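NADH dehydrogenase, putative (Plasmodium falciparum, PDB 5JWC) probably catalyses electron transfer from NADH to ubiquinone with bound FAD as a type II NADH dehydrogenase, and binds the quinolone inhibitor RYL-552. Local coordinates at residues T486-K489 with V490-Q494; L497-K500 with S501-H504; F503-F506 with I507-K511. All blocks are in the same frame, centred on the assembly; numbering follows the deposited sequence.

Contact 1: residues T486-K489 with V490-Q494; sequences TFWK and VVYIQ. With TRT (fragment of triton X-100), chain J; 4W0 (5-fluoro-3-methyl-2-{4-[4-(trifluoromethoxy)benzyl]phenyl}quinolin-4(1H)-one), chain M.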
loop_
_atom_site.group_PDB
_atom_site.type_symbol
_atom_site.label_atom_id
_atom_site.label_comp_id
_atom_site.label_asym_id
_atom_site.label_seq_id
_atom_site.Cartn_x
_atom_site.Cartn_y
_atom_site.Cartn_z
ATOM N N THR A 486 8.677 -7.226 25.000
ATOM C CA THR A 486 9.959 -6.527 24.856
ATOM C C THR A 486 10.997 -7.469 24.277
ATOM O O THR A 486 11.821 -7.090 23.431
ATOM C CB THR A 486 10.477 -5.961 26.209
ATOM O OG1 THR A 486 9.470 -5.134 26.803
ATOM C CG2 THR A 486 11.726 -5.126 25.989
ATOM N N PHE A 487 10.957 -8.705 24.747
ATOM C CA PHE A 487 11.842 -9.748 24.259
ATOM C C PHE A 487 11.654 -9.988 22.768
ATOM O O PHE A 487 12.621 -10.105 22.006
ATOM C CB PHE A 487 11.590 -11.045 25.020
ATOM C CG PHE A 487 12.426 -12.179 24.540
ATOM C CD1 PHE A 487 13.770 -12.223 24.846
ATOM C CD2 PHE A 487 11.874 -13.194 23.778
ATOM C CE1 PHE A 487 14.559 -13.256 24.410
ATOM C CE2 PHE A 487 12.657 -14.244 23.349
ATOM C CZ PHE A 487 14.003 -14.272 23.662
ATOM N N TRP A 488 10.395 -10.062 22.360
ATOM C CA TRP A 488 10.049 -10.264 20.959
ATOM C C TRP A 488 10.683 -9.149 20.093
ATOM O O TRP A 488 11.315 -9.427 19.081
ATOM C CB TRP A 488 8.532 -10.294 20.834
ATOM C CG TRP A 488 7.953 -10.587 19.499
ATOM C CD1 TRP A 488 7.493 -11.790 19.054
ATOM C CD2 TRP A 488 7.701 -9.641 18.449
ATOM N NE1 TRP A 488 6.982 -11.658 17.784
ATOM C CE2 TRP A 488 7.092 -10.351 17.387
ATOM C CE3 TRP A 488 7.931 -8.272 18.294
ATOM C CZ2 TRP A 488 6.715 -9.735 16.188
ATOM C CZ3 TRP A 488 7.545 -7.653 17.102
ATOM C CH2 TRP A 488 6.946 -8.389 16.066
ATOM N N LYS A 489 10.550 -7.897 20.521
ATOM C CA LYS A 489 11.104 -6.761 19.760
ATOM C C LYS A 489 12.634 -6.800 19.671
ATOM O O LYS A 489 13.221 -6.571 18.607
ATOM C CB LYS A 489 10.651 -5.452 20.399
ATOM C CG LYS A 489 9.136 -5.319 20.414
ATOM C CD LYS A 489 8.681 -3.953 20.871
ATOM C CE LYS A 489 7.155 -3.923 20.871
ATOM N NZ LYS A 489 6.622 -2.659 21.409
ATOM N N VAL A 490 13.279 -7.098 20.793
ATOM C CA VAL A 490 14.731 -7.226 20.829
ATOM C C VAL A 490 15.196 -8.310 19.869
ATOM O O VAL A 490 16.198 -8.137 19.158
ATOM C CB VAL A 490 15.245 -7.546 22.255
ATOM C CG1 VAL A 490 16.701 -7.969 22.214
ATOM C CG2 VAL A 490 15.078 -6.330 23.151
ATOM N N VAL A 491 14.475 -9.431 19.838
ATOM C CA VAL A 491 14.874 -10.499 18.935
ATOM C C VAL A 491 14.665 -10.047 17.501
ATOM O O VAL A 491 15.589 -10.050 16.707
ATOM C CB VAL A 491 14.096 -11.804 19.178
ATOM C CG1 VAL A 491 14.344 -12.773 18.027
ATOM C CG2 VAL A 491 14.501 -12.417 20.511
ATOM N N TYR A 492 13.449 -9.646 17.166
ATOM C CA TYR A 492 13.178 -9.346 15.763
ATOM C C TYR A 492 13.959 -8.169 15.199
ATOM O O TYR A 492 14.321 -8.204 14.022
ATOM C CB TYR A 492 11.674 -9.144 15.536
ATOM C CG TYR A 492 11.067 -10.477 15.201
ATOM C CD1 TYR A 492 11.439 -11.132 14.046
ATOM C CD2 TYR A 492 10.193 -11.113 16.065
ATOM C CE1 TYR A 492 10.928 -12.373 13.728
ATOM C CE2 TYR A 492 9.666 -12.364 15.757
ATOM C CZ TYR A 492 10.044 -12.989 14.587
ATOM O OH TYR A 492 9.537 -14.234 14.266
ATOM N N ILE A 493 14.253 -7.140 15.993
ATOM C CA ILE A 493 14.985 -6.017 15.379
ATOM C C ILE A 493 16.398 -6.460 14.943
ATOM O O ILE A 493 16.954 -5.927 13.968
ATOM C CB ILE A 493 15.027 -4.758 16.297
ATOM C CG1 ILE A 493 15.417 -3.536 15.444
ATOM C CG2 ILE A 493 15.959 -4.936 17.480
ATOM C CD1 ILE A 493 15.146 -2.205 16.082
ATOM N N GLN A 494 16.944 -7.481 15.602
ATOM C CA GLN A 494 18.252 -8.001 15.201
ATOM C C GLN A 494 18.168 -8.974 14.019
ATOM O O GLN A 494 19.167 -9.202 13.341
ATOM C CB GLN A 494 18.942 -8.687 16.369
ATOM C CG GLN A 494 19.202 -7.769 17.542
ATOM C CD GLN A 494 19.714 -8.546 18.737
ATOM O OE1 GLN A 494 18.970 -8.817 19.680
ATOM N NE2 GLN A 494 20.985 -8.915 18.700
HETATM C C25 TRT J . 17.649 -15.863 11.157
HETATM O O24 TRT J . 16.383 -15.426 10.762
HETATM C C23 TRT J . 15.501 -16.536 10.609
HETATM C C22 TRT J . 14.136 -16.141 11.072
HETATM O O21 TRT J . 14.007 -16.419 12.494
HETATM C C20 TRT J . 12.804 -15.879 13.014
HETATM C C19 TRT J . 12.487 -16.501 14.368
HETATM O O18 TRT J . 13.440 -16.159 15.405
HETATM C C17 TRT J . 13.323 -17.018 16.531
HETATM C C16 TRT J . 14.384 -16.617 17.598
HETATM O O15 TRT J . 15.698 -17.171 17.292
HETATM C C12 TRT J . 16.651 -16.195 17.733
HETATM C C13 TRT J . 16.574 -15.753 19.081
HETATM C C14 TRT J . 17.459 -14.768 19.541
HETATM C C11 TRT J . 17.585 -15.648 16.854
HETATM C C10 TRT J . 18.482 -14.658 17.317
HETATM C C9 TRT J . 18.420 -14.221 18.662
HETATM C C6 TRT J . 19.388 -13.140 19.160
HETATM C C8 TRT J . 20.724 -13.768 19.632
HETATM C C7 TRT J . 19.695 -12.237 17.963
HETATM C C5 TRT J . 18.602 -12.217 20.187
HETATM C C1 TRT J . 18.904 -12.112 21.749
HETATM C C2 TRT J . 18.932 -13.465 22.487
HETATM C C4 TRT J . 20.162 -11.267 22.006
HETATM C C3 TRT J . 17.755 -11.335 22.371
HETATM C C1 4W0 M . 3.403 -8.338 17.890
HETATM C C2 4W0 M . 2.158 -7.795 18.249
HETATM C C3 4W0 M . 2.051 -6.954 19.370
HETATM C C4 4W0 M . 3.180 -6.647 20.151
HETATM C C5 4W0 M . 4.423 -7.187 19.793
HETATM C C6 4W0 M . 4.541 -8.023 18.674
HETATM O O1 4W0 M . -8.434 -5.921 25.627
HETATM C C7 4W0 M . 3.052 -5.743 21.348
HETATM C C8 4W0 M . 1.753 -5.201 21.712
HETATM C C9 4W0 M . 0.575 -5.533 20.881
HETATM C C10 4W0 M . -0.836 -5.066 21.163
HETATM C C11 4W0 M . -1.479 -5.443 22.344
HETATM C C12 4W0 M . -2.791 -5.062 22.600
HETATM C C13 4W0 M . -3.444 -4.327 21.635
HETATM C C14 4W0 M . -2.834 -3.981 20.462
HETATM C C15 4W0 M . -1.532 -4.356 20.206
HETATM O O2 4W0 M . 4.023 -5.467 22.019
HETATM N N 4W0 M . 0.724 -6.397 19.740
HETATM C C16 4W0 M . -4.856 -3.835 21.752
HETATM C C17 4W0 M . -5.780 -4.433 22.776
HETATM C C18 4W0 M . -6.007 -5.802 22.827
HETATM C C19 4W0 M . -6.887 -6.302 23.785
HETATM C C20 4W0 M . -7.548 -5.423 24.650
HETATM C C21 4W0 M . -7.325 -4.053 24.583
HETATM C C22 4W0 M . -6.445 -3.560 23.638
HETATM C C23 4W0 M . 1.648 -4.296 22.918
HETATM F F1 4W0 M . 5.499 -6.895 20.526
HETATM C C24 4W0 M . -7.848 -6.320 26.843
HETATM F F2 4W0 M . -7.055 -7.366 26.599
HETATM F F3 4W0 M . -8.811 -6.690 27.703
HETATM F F4 4W0 M . -7.139 -5.296 27.340
#

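Contact 2: residues L497-K500 with S501-H504; sequences LSWK and SRFH. With TRT (fragment of triton X-100), chain H; TRT (fragment of triton X-100), chain T.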
loop_
_atom_site.group_PDB
_atom_site.type_symbol
_atom_site.label_atom_id
_atom_site.label_comp_id
_atom_site.label_asym_id
_atom_site.label_seq_id
_atom_site.Cartn_x
_atom_site.Cartn_y
_atom_site.Cartn_z
ATOM N N LEU A 497 17.036 -7.440 8.100
ATOM C CA LEU A 497 18.257 -7.511 7.275
ATOM C C LEU A 497 18.798 -6.164 6.787
ATOM O O LEU A 497 19.740 -6.131 5.986
ATOM C CB LEU A 497 18.000 -8.420 6.077
ATOM C CG LEU A 497 17.670 -9.847 6.544
ATOM C CD1 LEU A 497 17.275 -10.690 5.368
ATOM C CD2 LEU A 497 18.887 -10.463 7.250
ATOM N N SER A 498 18.214 -5.059 7.251
ATOM C CA SER A 498 18.737 -3.738 6.907
ATOM C C SER A 498 18.372 -2.724 7.979
ATOM O O SER A 498 17.406 -2.918 8.720
ATOM C CB SER A 498 18.205 -3.264 5.555
ATOM O OG SER A 498 16.830 -2.957 5.651
ATOM N N TRP A 499 19.139 -1.640 8.047
ATOM C CA TRP A 499 18.821 -0.537 8.948
ATOM C C TRP A 499 17.519 0.163 8.563
ATOM O O TRP A 499 16.801 0.633 9.433
ATOM C CB TRP A 499 19.981 0.464 8.983
ATOM C CG TRP A 499 21.181 -0.111 9.665
ATOM C CD1 TRP A 499 22.356 -0.508 9.080
ATOM C CD2 TRP A 499 21.303 -0.415 11.059
ATOM N NE1 TRP A 499 23.205 -1.014 10.035
ATOM C CE2 TRP A 499 22.584 -0.963 11.259
ATOM C CE3 TRP A 499 20.459 -0.251 12.163
ATOM C CZ2 TRP A 499 23.038 -1.361 12.513
ATOM C CZ3 TRP A 499 20.912 -0.645 13.409
ATOM C CH2 TRP A 499 22.188 -1.198 13.573
ATOM N N LYS A 500 17.222 0.239 7.267
ATOM C CA LYS A 500 15.945 0.776 6.801
ATOM C C LYS A 500 14.768 0.036 7.472
ATOM O O LYS A 500 13.856 0.650 8.017
ATOM C CB LYS A 500 15.843 0.661 5.262
ATOM C CG LYS A 500 14.544 1.214 4.647
ATOM C CD LYS A 500 13.434 0.151 4.569
ATOM C CE LYS A 500 13.850 -1.047 3.700
ATOM N NZ LYS A 500 12.837 -2.156 3.764
ATOM N N SER A 501 14.793 -1.288 7.417
ATOM C CA SER A 501 13.705 -2.071 7.994
ATOM C C SER A 501 13.633 -1.891 9.511
ATOM O O SER A 501 12.548 -1.870 10.082
ATOM C CB SER A 501 13.870 -3.540 7.642
ATOM O OG SER A 501 13.691 -3.710 6.246
ATOM N N ARG A 502 14.787 -1.772 10.152
ATOM C CA ARG A 502 14.837 -1.579 11.597
ATOM C C ARG A 502 14.265 -0.221 11.972
ATOM O O ARG A 502 13.571 -0.079 12.987
ATOM C CB ARG A 502 16.279 -1.701 12.109
ATOM C CG ARG A 502 16.815 -3.114 12.021
ATOM C CD ARG A 502 18.283 -3.217 12.434
ATOM N NE ARG A 502 18.767 -4.580 12.212
ATOM C CZ ARG A 502 20.045 -4.926 12.076
ATOM N NH1 ARG A 502 21.004 -4.015 12.157
ATOM N NH2 ARG A 502 20.360 -6.200 11.878
ATOM N N PHE A 503 14.585 0.777 11.152
ATOM C CA PHE A 503 14.025 2.115 11.298
ATOM C C PHE A 503 12.491 2.025 11.285
ATOM O O PHE A 503 11.812 2.465 12.211
ATOM C CB PHE A 503 14.534 3.022 10.159
ATOM C CG PHE A 503 13.908 4.391 10.140
ATOM C CD1 PHE A 503 14.394 5.395 10.949
ATOM C CD2 PHE A 503 12.816 4.662 9.319
ATOM C CE1 PHE A 503 13.814 6.665 10.936
ATOM C CE2 PHE A 503 12.236 5.926 9.301
ATOM C CZ PHE A 503 12.738 6.923 10.117
ATOM N N HIS A 504 11.947 1.381 10.262
ATOM C CA HIS A 504 10.494 1.236 10.153
ATOM C C HIS A 504 9.880 0.401 11.286
ATOM O O HIS A 504 8.792 0.710 11.787
ATOM C CB HIS A 504 10.134 0.628 8.804
ATOM C CG HIS A 504 10.211 1.606 7.678
ATOM N ND1 HIS A 504 9.198 2.502 7.413
ATOM C CD2 HIS A 504 11.166 1.823 6.740
ATOM C CE1 HIS A 504 9.531 3.234 6.358
ATOM N NE2 HIS A 504 10.713 2.840 5.932
HETATM C C25 TRT H . 24.148 -3.436 7.343
HETATM O O24 TRT H . 23.798 -4.293 8.408
HETATM C C23 TRT H . 22.422 -4.681 8.454
HETATM C C22 TRT H . 22.354 -6.164 8.727
HETATM O O21 TRT H . 22.734 -6.458 10.121
HETATM C C20 TRT H . 22.801 -7.848 10.391
HETATM C C19 TRT H . 23.463 -8.112 11.751
HETATM O O18 TRT H . 22.742 -7.400 12.790
HETATM C C17 TRT H . 22.940 -7.906 14.106
HETATM C C16 TRT H . 22.864 -6.720 15.127
HETATM O O15 TRT H . 21.698 -5.919 14.768
HETATM C C12 TRT H . 21.343 -4.854 15.670
HETATM C C13 TRT H . 22.257 -4.416 16.657
HETATM C C14 TRT H . 21.894 -3.386 17.524
HETATM C C11 TRT H . 20.086 -4.251 15.566
HETATM C C10 TRT H . 19.723 -3.209 16.435
HETATM C C9 TRT H . 20.639 -2.776 17.411
HETATM C C6 TRT H . 20.242 -1.662 18.376
HETATM C C8 TRT H . 21.202 -0.476 18.188
HETATM C C7 TRT H . 18.825 -1.194 18.038
HETATM C C5 TRT H . 20.369 -2.130 19.885
HETATM C C1 TRT H . 19.567 -3.362 20.505
HETATM C C2 TRT H . 18.287 -2.851 21.178
HETATM C C4 TRT H . 19.180 -4.501 19.553
HETATM C C3 TRT H . 20.466 -3.980 21.566
HETATM O O21 TRT T . 22.384 2.842 6.309
HETATM C C20 TRT T . 22.339 4.204 5.927
HETATM C C19 TRT T . 22.328 5.115 7.162
HETATM O O18 TRT T . 21.120 4.907 7.955
HETATM C C17 TRT T . 21.253 3.898 8.947
HETATM C C16 TRT T . 20.566 4.348 10.277
HETATM O O15 TRT T . 20.746 3.232 11.199
HETATM C C12 TRT T . 19.780 3.118 12.257
HETATM C C13 TRT T . 18.392 3.057 11.958
HETATM C C14 TRT T . 17.466 2.931 12.995
HETATM C C11 TRT T . 20.230 3.045 13.576
HETATM C C10 TRT T . 19.298 2.922 14.619
HETATM C C9 TRT T . 17.924 2.836 14.319
HETATM C C6 TRT T . 16.938 2.766 15.476
HETATM C C8 TRT T . 15.641 2.020 15.115
HETATM C C7 TRT T . 17.557 2.126 16.719
HETATM C C5 TRT T . 16.926 4.331 15.676
HETATM C C1 TRT T . 15.708 5.337 15.715
HETATM C C2 TRT T . 14.503 5.080 14.800
HETATM C C4 TRT T . 15.291 5.399 17.184
HETATM C C3 TRT T . 16.271 6.684 15.278
#

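Contact 3: residues F503-F506 with I507-K511; sequences FHFF and IDFIK. With TRT (fragment of triton X-100), chain T.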
loop_
_atom_site.group_PDB
_atom_site.type_symbol
_atom_site.label_atom_id
_atom_site.label_comp_id
_atom_site.label_asym_id
_atom_site.label_seq_id
_atom_site.Cartn_x
_atom_site.Cartn_y
_atom_site.Cartn_z
ATOM N N PHE A 503 14.585 0.777 11.152
ATOM C CA PHE A 503 14.025 2.115 11.298
ATOM C C PHE A 503 12.491 2.025 11.285
ATOM O O PHE A 503 11.812 2.465 12.211
ATOM C CB PHE A 503 14.534 3.022 10.159
ATOM C CG PHE A 503 13.908 4.391 10.140
ATOM C CD1 PHE A 503 14.394 5.395 10.949
ATOM C CD2 PHE A 503 12.816 4.662 9.319
ATOM C CE1 PHE A 503 13.814 6.665 10.936
ATOM C CE2 PHE A 503 12.236 5.926 9.301
ATOM C CZ PHE A 503 12.738 6.923 10.117
ATOM N N HIS A 504 11.947 1.381 10.262
ATOM C CA HIS A 504 10.494 1.236 10.153
ATOM C C HIS A 504 9.880 0.401 11.286
ATOM O O HIS A 504 8.792 0.710 11.787
ATOM C CB HIS A 504 10.134 0.628 8.804
ATOM C CG HIS A 504 10.211 1.606 7.678
ATOM N ND1 HIS A 504 9.198 2.502 7.413
ATOM C CD2 HIS A 504 11.166 1.823 6.740
ATOM C CE1 HIS A 504 9.531 3.234 6.358
ATOM N NE2 HIS A 504 10.713 2.840 5.932
ATOM N N PHE A 505 10.587 -0.650 11.684
ATOM C CA PHE A 505 10.160 -1.490 12.810
ATOM C C PHE A 505 9.903 -0.626 14.056
ATOM O O PHE A 505 8.861 -0.723 14.708
ATOM C CB PHE A 505 11.236 -2.535 13.086
ATOM C CG PHE A 505 10.839 -3.618 14.057
ATOM C CD1 PHE A 505 9.985 -4.643 13.676
ATOM C CD2 PHE A 505 11.394 -3.661 15.321
ATOM C CE1 PHE A 505 9.668 -5.671 14.566
ATOM C CE2 PHE A 505 11.081 -4.685 16.214
ATOM C CZ PHE A 505 10.224 -5.687 15.835
ATOM N N PHE A 506 10.863 0.228 14.370
ATOM C CA PHE A 506 10.753 1.092 15.530
ATOM C C PHE A 506 9.625 2.125 15.347
ATOM O O PHE A 506 8.803 2.337 16.253
ATOM C CB PHE A 506 12.100 1.774 15.790
ATOM C CG PHE A 506 12.083 2.726 16.955
ATOM C CD1 PHE A 506 12.229 2.261 18.241
ATOM C CD2 PHE A 506 11.915 4.084 16.762
ATOM C CE1 PHE A 506 12.219 3.134 19.323
ATOM C CE2 PHE A 506 11.904 4.964 17.843
ATOM C CZ PHE A 506 12.049 4.480 19.125
ATOM N N ILE A 507 9.587 2.765 14.179
ATOM C CA ILE A 507 8.597 3.815 13.911
ATOM C C ILE A 507 7.176 3.258 13.969
ATOM O O ILE A 507 6.272 3.881 14.538
ATOM C CB ILE A 507 8.814 4.475 12.527
ATOM C CG1 ILE A 507 10.130 5.264 12.493
ATOM C CG2 ILE A 507 7.610 5.367 12.135
ATOM C CD1 ILE A 507 10.296 6.257 13.635
ATOM N N ASP A 508 6.981 2.076 13.389
ATOM C CA ASP A 508 5.664 1.459 13.387
ATOM C C ASP A 508 5.133 1.210 14.796
ATOM O O ASP A 508 3.938 1.368 15.047
ATOM C CB ASP A 508 5.685 0.140 12.605
ATOM C CG ASP A 508 5.524 0.354 11.105
ATOM O OD1 ASP A 508 5.363 1.527 10.677
ATOM O OD2 ASP A 508 5.539 -0.650 10.356
ATOM N N PHE A 509 6.005 0.824 15.725
ATOM C CA PHE A 509 5.526 0.609 17.088
ATOM C C PHE A 509 5.198 1.936 17.768
ATOM O O PHE A 509 4.197 2.027 18.476
ATOM C CB PHE A 509 6.532 -0.221 17.893
ATOM C CG PHE A 509 6.405 -1.700 17.632
ATOM C CD1 PHE A 509 5.215 -2.358 17.929
ATOM C CD2 PHE A 509 7.450 -2.429 17.079
ATOM C CE1 PHE A 509 5.064 -3.705 17.678
ATOM C CE2 PHE A 509 7.316 -3.765 16.841
ATOM C CZ PHE A 509 6.114 -4.413 17.139
ATOM N N ILE A 510 6.012 2.964 17.543
ATOM C CA ILE A 510 5.645 4.308 17.985
ATOM C C ILE A 510 4.304 4.737 17.379
ATOM O O ILE A 510 3.420 5.227 18.085
ATOM C CB ILE A 510 6.697 5.361 17.613
ATOM C CG1 ILE A 510 8.046 5.020 18.248
ATOM C CG2 ILE A 510 6.233 6.758 18.060
ATOM C CD1 ILE A 510 8.001 4.983 19.748
ATOM N N LYS A 511 4.162 4.545 16.068
ATOM C CA LYS A 511 2.965 4.963 15.355
ATOM C C LYS A 511 1.719 4.300 15.926
ATOM O O LYS A 511 0.699 4.947 16.164
ATOM C CB LYS A 511 3.101 4.644 13.859
ATOM C CG LYS A 511 1.922 5.123 12.986
ATOM C CD LYS A 511 0.796 4.077 12.861
ATOM C CE LYS A 511 -0.441 4.669 12.153
ATOM N NZ LYS A 511 -0.154 4.982 10.714
HETATM O O21 TRT T . 22.384 2.842 6.309
HETATM C C20 TRT T . 22.339 4.204 5.927
HETATM C C19 TRT T . 22.328 5.115 7.162
HETATM O O18 TRT T . 21.120 4.907 7.955
HETATM C C17 TRT T . 21.253 3.898 8.947
HETATM C C16 TRT T . 20.566 4.348 10.277
HETATM O O15 TRT T . 20.746 3.232 11.199
HETATM C C12 TRT T . 19.780 3.118 12.257
HETATM C C13 TRT T . 18.392 3.057 11.958
HETATM C C14 TRT T . 17.466 2.931 12.995
HETATM C C11 TRT T . 20.230 3.045 13.576
HETATM C C10 TRT T . 19.298 2.922 14.619
HETATM C C9 TRT T . 17.924 2.836 14.319
HETATM C C6 TRT T . 16.938 2.766 15.476
HETATM C C8 TRT T . 15.641 2.020 15.115
HETATM C C7 TRT T . 17.557 2.126 16.719
HETATM C C5 TRT T . 16.926 4.331 15.676
HETATM C C1 TRT T . 15.708 5.337 15.715
HETATM C C2 TRT T . 14.503 5.080 14.800
HETATM C C4 TRT T . 15.291 5.399 17.184
HETATM C C3 TRT T . 16.271 6.684 15.278
#

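Contact 1: residues T486-K489 with V490-Q494
W488 and K489 line the pocket that binds the quinolone RYL-552 (4W0), and Y492 backs W488 from behind. The indole of W488 is held between two rings. The inhibitor carbon C6 lies over one face, 3.4 Å from W488 CZ3. Y492 covers the opposite face, with its CD2 3.5 Å from W488 CE2. The planes of the two protein rings are 54° apart. W488 meets Y492 at the tyrosine's edge through NE1, which is 3.4 Å from CE2 of Y492. The chain of K489 is extended beyond CG, reaches toward the fluorine side of the quinolone and brings CE to 3.4 Å from F1 of the inhibitor. All these residues stand on helix 484-495 of the NDH2 C-terminal domain. Its backbone bonds are regular i to i+4 bonds, such as Y492 N to W488 O at 2.9 Å. Y492 also touches the bound FAD, so the W488-Y492 pair stands between quinolone and flavin cofactor. Another flank of the helix carries F487 and V491. CG2 of V491 sits over the phenyl face in a CH-pi contact, 3.9 Å from the F487 ring centroid. It is anti to the carbonyl carbon of V491, which turns it back toward F487. A Triton X-100 fragment lies along this flank, its C3 3.5 Å from V490 CG1.

Contact 2: residues L497-K500 with S501-H504
S498 caps the start of helix 499-515, and its OG accepts a bond of 3.2 Å from S501 N. With chi1 at 70°, this hydroxyl lies between the backbone N and the carbonyl carbon of S498, within reach of that amide. Both serine hydroxyls, S498 OG and S501 OG, are also hydrogen-bonded to OE1 of E84. This polar side is tightly knit. The chain of K500 bends at chi2 and chi3 and curls back, so that NZ donates to S501 OG over 3.1 Å. The same NZ is also bound by the backbone oxygens of N80 and T83. The bend lays CD of K500 against H504 CD2 at 3.6 Å. Backbone bonds such as F503 N to W499 O continue the helix.

The W499 and R502 side is the outer one and is lined largely by detergent. R502 reaches out extended and sets NH1 over the indole face, 3.4 Å from W499 CZ2. Its CZ lies 4.5 Å from the centroid of the six-membered ring, a cation-pi contact. The guanidinium stands almost upright on the indole, with the planes 87° apart. Its NH2 is gripped by ether oxygens of one Triton fragment, O18 at 2.8 Å and O21 at 3.0 Å. A second Triton fragment packs against W499 through C12, 3.4 Å from CE3.

R502 also makes weak bonds back to I493 at the end of helix 484-495 and to L496. H504 rests on helix 79-82 and is hydrogen-bonded to K511 of the second subunit, whose Y515 packs on W499 and F503.

Contact 3: residues F503-F506 with I507-K511
F505 and F509 make the aromatic pair of this helical stretch. The edge of F509 points at the face of F505, with centroids 5.2 Å apart and planes at 87°, a T-shaped contact. CE2 of F509 is the touching atom and lies 3.6 Å from F505 CZ. The two side chains run side by side and point the same way.

Two CH-pi contacts follow the same i to i+4 spacing. CG1 of I507 sits over the F503 ring, 4.0 Å from its centroid. CG1 of I510 covers F506 in the same way, 4.3 Å from the centroid. In both isoleucines CG1 is anti to the carbonyl carbon (chi1 -67° in I507, -60° in I510); this places CG1 above the ring one turn earlier. The opposite face of F506 is taken by a Triton fragment, whose C4 lies 3.5 Å from F506 CE2.

These side chains belong to helix 499-515 of the NDH2 C-terminal domain. F505 and F509 face helix 484-495, where they meet Y492 and W488, and F509 makes a cation-pi contact with K489 of the inhibitor pocket. F505 and D508 also touch V81 of helix 79-82. F503, I507 and I510 pack against the second subunit.

Among the polar contacts, the backbone bond from D508 N to H504 O is short at 2.8 Å. F509 N has only weak bonds, to F505 O and F506 O. The carboxylate of D508 turns to another part of the chain, where OD2 accepts from the backbone N of S78.

In the fold
The three contacts come in series within the C-terminal domain, and each is local to its helix. Contact 1 lies on helix 484-495. The chain then turns through 496-498, and contact 2 opens the next helix, 499-515, at its N-terminal cap. Contact 3 continues that helix and shares F503 and H504 with contact 2, so these two overlap and none of the three nests or crosses another. None closes a long loop. The turn lets the second helix pack on the first: contact 1 touches contact 2 through I493 and R502, and contact 3 through W488 with F505 and F509. Contacts 2 and 3 also join helix 499-515 to the second subunit.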